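Local coordinates for LPXTG family cell surface protein Fms2 (Enterococcus faecium DO, PDB 5FCE), which is a cell-wall-anchored surface protein that probably mediates bacterial adhesion, this chain being its ligand-binding domain, at residues I81-L92 with T103-V113. Sequence-based numbering, arbitrary orientation.
Sequences IDEIKSKDKVDL and TENLKPSSWTV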
loop_
_atom_site.group_PDB
_atom_site.type_symbol
_atom_site.label_atom_id
_atom_site.label_comp_id
_atom_site.label_asym_id
_atom_site.label_seq_id
_atom_site.Cartn_x
_atom_site.Cartn_y
_atom_site.Cartn_z
ATOM N N ILE A 81 5.457 14.057 1.622
ATOM C CA ILE A 81 6.528 13.066 1.538
ATOM C C ILE A 81 7.583 13.310 2.624
ATOM O O ILE A 81 8.118 12.358 3.189
ATOM C CB ILE A 81 7.127 12.968 0.120
ATOM C CG1 ILE A 81 8.179 11.844 0.046
ATOM C CG2 ILE A 81 7.725 14.314 -0.313
ATOM C CD1 ILE A 81 7.592 10.436 0.279
ATOM N N ASP A 82 7.855 14.577 2.954
ATOM C CA ASP A 82 8.794 14.864 4.046
ATOM C C ASP A 82 8.337 14.227 5.360
ATOM O O ASP A 82 9.128 13.600 6.073
ATOM C CB ASP A 82 8.999 16.373 4.237
ATOM C CG ASP A 82 9.866 16.984 3.162
ATOM O OD1 ASP A 82 10.465 16.217 2.376
ATOM O OD2 ASP A 82 9.961 18.237 3.114
ATOM N N GLU A 83 7.051 14.366 5.667
ATOM C CA GLU A 83 6.502 13.799 6.888
ATOM C C GLU A 83 6.509 12.274 6.862
ATOM O O GLU A 83 6.744 11.629 7.885
ATOM C CB GLU A 83 5.088 14.333 7.132
ATOM C CG GLU A 83 5.075 15.808 7.504
ATOM C CD GLU A 83 5.552 16.045 8.925
ATOM O OE1 GLU A 83 5.430 15.114 9.748
ATOM O OE2 GLU A 83 6.021 17.165 9.225
ATOM N N ILE A 84 6.256 11.702 5.689
ATOM C CA ILE A 84 6.248 10.242 5.560
ATOM C C ILE A 84 7.659 9.709 5.810
ATOM O O ILE A 84 7.839 8.691 6.472
ATOM C CB ILE A 84 5.771 9.783 4.166
ATOM C CG1 ILE A 84 4.297 10.124 3.942
ATOM C CG2 ILE A 84 5.944 8.250 3.999
ATOM C CD1 ILE A 84 3.860 9.918 2.506
ATOM N N LYS A 85 8.665 10.407 5.299
ATOM C CA LYS A 85 10.043 9.935 5.442
ATOM C C LYS A 85 10.554 10.070 6.880
ATOM O O LYS A 85 11.583 9.490 7.240
ATOM C CB LYS A 85 10.961 10.689 4.477
ATOM C CG LYS A 85 10.806 10.256 3.015
ATOM C CD LYS A 85 11.471 11.246 2.069
ATOM C CE LYS A 85 12.958 11.363 2.327
ATOM N NZ LYS A 85 13.520 12.489 1.530
ATOM N N SER A 86 9.826 10.827 7.696
ATOM C CA SER A 86 10.192 11.063 9.093
ATOM C C SER A 86 9.770 9.887 9.968
ATOM O O SER A 86 10.239 9.738 11.104
ATOM C CB SER A 86 9.525 12.350 9.606
ATOM O OG SER A 86 8.222 12.073 10.119
ATOM N N LYS A 87 8.886 9.047 9.436
ATOM C CA LYS A 87 8.344 7.928 10.201
ATOM C C LYS A 87 9.324 6.771 10.319
ATOM O O LYS A 87 10.183 6.564 9.447
ATOM C CB LYS A 87 7.023 7.443 9.596
ATOM C CG LYS A 87 5.967 8.556 9.437
ATOM C CD LYS A 87 5.712 9.281 10.756
ATOM C CE LYS A 87 4.712 10.422 10.604
ATOM N NZ LYS A 87 4.456 11.109 11.913
ATOM N N ASP A 88 9.196 6.012 11.401
ATOM C CA ASP A 88 10.106 4.902 11.644
ATOM C C ASP A 88 9.826 3.674 10.778
ATOM O O ASP A 88 10.736 2.892 10.478
ATOM C CB ASP A 88 10.098 4.522 13.131
ATOM C CG ASP A 88 10.546 5.667 14.029
ATOM O OD1 ASP A 88 11.754 5.999 14.017
ATOM O OD2 ASP A 88 9.690 6.226 14.750
ATOM N N LYS A 89 8.570 3.506 10.378
ATOM C CA LYS A 89 8.149 2.300 9.671
ATOM C C LYS A 89 6.828 2.538 8.948
ATOM O O LYS A 89 5.844 2.971 9.566
ATOM C CB LYS A 89 7.963 1.168 10.668
ATOM C CG LYS A 89 7.611 -0.170 10.048
ATOM C CD LYS A 89 7.319 -1.183 11.137
ATOM C CE LYS A 89 7.168 -2.566 10.562
ATOM N NZ LYS A 89 5.771 -3.053 10.711
ATOM N N VAL A 90 6.800 2.257 7.649
ATOM C CA VAL A 90 5.573 2.403 6.874
ATOM C C VAL A 90 5.126 1.018 6.441
ATOM O O VAL A 90 5.916 0.270 5.863
ATOM C CB VAL A 90 5.785 3.293 5.633
ATOM C CG1 VAL A 90 4.523 3.329 4.772
ATOM C CG2 VAL A 90 6.192 4.699 6.043
ATOM N N ASP A 91 3.876 0.668 6.736
ATOM C CA ASP A 91 3.329 -0.621 6.322
ATOM C C ASP A 91 2.151 -0.424 5.378
ATOM O O ASP A 91 1.479 0.618 5.419
ATOM C CB ASP A 91 2.835 -1.435 7.527
ATOM C CG ASP A 91 3.946 -1.818 8.489
ATOM O OD1 ASP A 91 5.112 -1.923 8.070
ATOM O OD2 ASP A 91 3.643 -2.020 9.686
ATOM N N LEU A 92 1.905 -1.430 4.539
ATOM C CA LEU A 92 0.690 -1.487 3.726
ATOM C C LEU A 92 -0.170 -2.645 4.205
ATOM O O LEU A 92 0.282 -3.789 4.248
ATOM C CB LEU A 92 1.032 -1.677 2.242
ATOM C CG LEU A 92 -0.165 -1.781 1.292
ATOM C CD1 LEU A 92 -0.861 -0.411 1.116
ATOM C CD2 LEU A 92 0.260 -2.384 -0.063
ATOM N N THR A 103 2.082 -6.009 4.428
ATOM C CA THR A 103 3.419 -5.937 3.855
ATOM C C THR A 103 4.155 -4.860 4.633
ATOM O O THR A 103 3.731 -3.700 4.634
ATOM C CB THR A 103 3.365 -5.541 2.377
ATOM O OG1 THR A 103 2.537 -6.467 1.667
ATOM C CG2 THR A 103 4.755 -5.514 1.757
ATOM N N GLU A 104 5.239 -5.242 5.303
ATOM C CA GLU A 104 5.912 -4.364 6.251
ATOM C C GLU A 104 7.079 -3.609 5.634
ATOM O O GLU A 104 7.693 -4.079 4.677
ATOM C CB GLU A 104 6.429 -5.160 7.449
ATOM C CG GLU A 104 5.335 -5.738 8.351
ATOM C CD GLU A 104 5.915 -6.532 9.511
ATOM O OE1 GLU A 104 6.251 -5.921 10.549
ATOM O OE2 GLU A 104 6.050 -7.768 9.381
ATOM N N ASN A 105 7.359 -2.439 6.203
ATOM C CA ASN A 105 8.603 -1.698 5.978
ATOM C C ASN A 105 8.820 -1.234 4.538
ATOM O O ASN A 105 9.753 -1.689 3.855
ATOM C CB ASN A 105 9.813 -2.497 6.491
ATOM C CG ASN A 105 11.032 -1.623 6.720
ATOM O OD1 ASN A 105 10.909 -0.445 7.066
ATOM N ND2 ASN A 105 12.220 -2.192 6.521
ATOM N N LEU A 106 7.979 -0.299 4.098
ATOM C CA LEU A 106 7.989 0.131 2.708
ATOM C C LEU A 106 9.096 1.145 2.397
ATOM O O LEU A 106 9.292 1.486 1.241
ATOM C CB LEU A 106 6.617 0.662 2.273
ATOM C CG LEU A 106 5.691 -0.411 1.694
ATOM C CD1 LEU A 106 5.636 -1.644 2.548
ATOM C CD2 LEU A 106 4.298 0.146 1.497
ATOM N N LYS A 107 9.806 1.594 3.434
ATOM C CA LYS A 107 11.057 2.357 3.278
ATOM C C LYS A 107 10.936 3.593 2.374
ATOM O O LYS A 107 11.524 3.640 1.287
ATOM C CB LYS A 107 12.178 1.443 2.768
ATOM C CG LYS A 107 12.397 0.204 3.629
ATOM C CD LYS A 107 13.634 -0.537 3.173
ATOM C CE LYS A 107 13.454 -2.038 3.266
ATOM N NZ LYS A 107 14.698 -2.718 2.789
ATOM N N PRO A 108 10.184 4.609 2.834
ATOM C CA PRO A 108 9.904 5.791 2.009
ATOM C C PRO A 108 11.164 6.548 1.543
ATOM O O PRO A 108 11.112 7.227 0.523
ATOM C CB PRO A 108 9.016 6.663 2.917
ATOM C CG PRO A 108 9.267 6.183 4.304
ATOM C CD PRO A 108 9.584 4.705 4.177
ATOM N N SER A 109 12.276 6.404 2.260
ATOM C CA SER A 109 13.557 6.955 1.813
ATOM C C SER A 109 13.963 6.425 0.430
ATOM O O SER A 109 14.699 7.090 -0.303
ATOM C CB SER A 109 14.664 6.629 2.819
ATOM O OG SER A 109 15.054 5.263 2.715
ATOM N N SER A 110 13.490 5.228 0.079
ATOM C CA SER A 110 13.851 4.598 -1.193
ATOM C C SER A 110 12.895 4.932 -2.342
ATOM O O SER A 110 13.166 4.593 -3.499
ATOM C CB SER A 110 13.951 3.079 -1.045
ATOM O OG SER A 110 12.665 2.507 -0.805
ATOM N N TRP A 111 11.789 5.602 -2.028
ATOM C CA TRP A 111 10.753 5.870 -3.030
ATOM C C TRP A 111 11.189 6.865 -4.101
ATOM O O TRP A 111 11.960 7.780 -3.836
ATOM C CB TRP A 111 9.494 6.429 -2.361
ATOM C CG TRP A 111 8.817 5.503 -1.413
ATOM C CD1 TRP A 111 9.170 4.223 -1.110
ATOM C CD2 TRP A 111 7.642 5.788 -0.656
ATOM N NE1 TRP A 111 8.293 3.701 -0.184
ATOM C CE2 TRP A 111 7.339 4.644 0.105
ATOM C CE3 TRP A 111 6.829 6.914 -0.525
ATOM C CZ2 TRP A 111 6.254 4.586 0.969
ATOM C CZ3 TRP A 111 5.742 6.854 0.328
ATOM C CH2 TRP A 111 5.468 5.705 1.065
ATOM N N THR A 112 10.687 6.662 -5.314
ATOM C CA THR A 112 10.797 7.654 -6.374
ATOM C C THR A 112 9.829 8.774 -6.019
ATOM O O THR A 112 8.677 8.509 -5.670
ATOM C CB THR A 112 10.426 7.041 -7.741
ATOM O OG1 THR A 112 11.212 5.853 -7.958
ATOM C CG2 THR A 112 10.707 8.017 -8.873
ATOM N N VAL A 113 10.299 10.019 -6.077
ATOM C CA VAL A 113 9.459 11.174 -5.758
ATOM C C VAL A 113 9.505 12.127 -6.948
ATOM O O VAL A 113 10.576 12.630 -7.309
ATOM C CB VAL A 113 9.939 11.910 -4.482
ATOM C CG1 VAL A 113 9.039 13.092 -4.170
ATOM C CG2 VAL A 113 9.984 10.969 -3.294
HETATM O O HOH W 1 15.540 9.987 0.315
HETATM O O HOH W 2 9.497 1.709 6.242
#
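Leu92 and Thr103 form an antiparallel hydrogen-bonded pair at the end of a beta hairpin, Leu92 N giving to Thr103 O and Thr103 N to Leu92 O, both at 2.9 Å. Past this pair regular strand pairing ends as the backbone kinks at Asn105 (positive phi), whose N reaches Asp91 OD1 (3.0 Å) nearly along the C-O bond; Leu106 N then returns to the backbone at Val90 O (2.8 Å). The Asp91 carboxylate also holds Lys89, whose NZ meets the syn lone pair of Asp91 OD2 (2.6 Å) and the anti lone pair of Glu104 OE1 (2.9 Å). Lys89 runs extended until it bends at its last torsion (chi4 -113°), bringing its ammonium between two acids whose like charges it probably offsets. A water links Val90 N, Asn105 OD1 and Lys107 N.

Pro108 packs its CB on Ile84 CG2 (3.6 Å) and its CG on Val90 CG2. With chi1 at -67°, Ile84 sets CG2 opposite its backbone N, where this methyl also meets Trp111 CH2 (3.9 Å), the side chains crossing at about a right angle. Ile81 CD1 touches the same indole at CE3 (3.7 Å), while Trp111 NE1 donates to Leu106 O from above the carbonyl plane. Within the immunoglobulin-like flattened barrel, this apolar cluster joins helix 81-85 and Val90 to 3-10 segment 108-110 and Trp111, backed by Ile22 of strand 21-28 and Leu41 of strand 36-42.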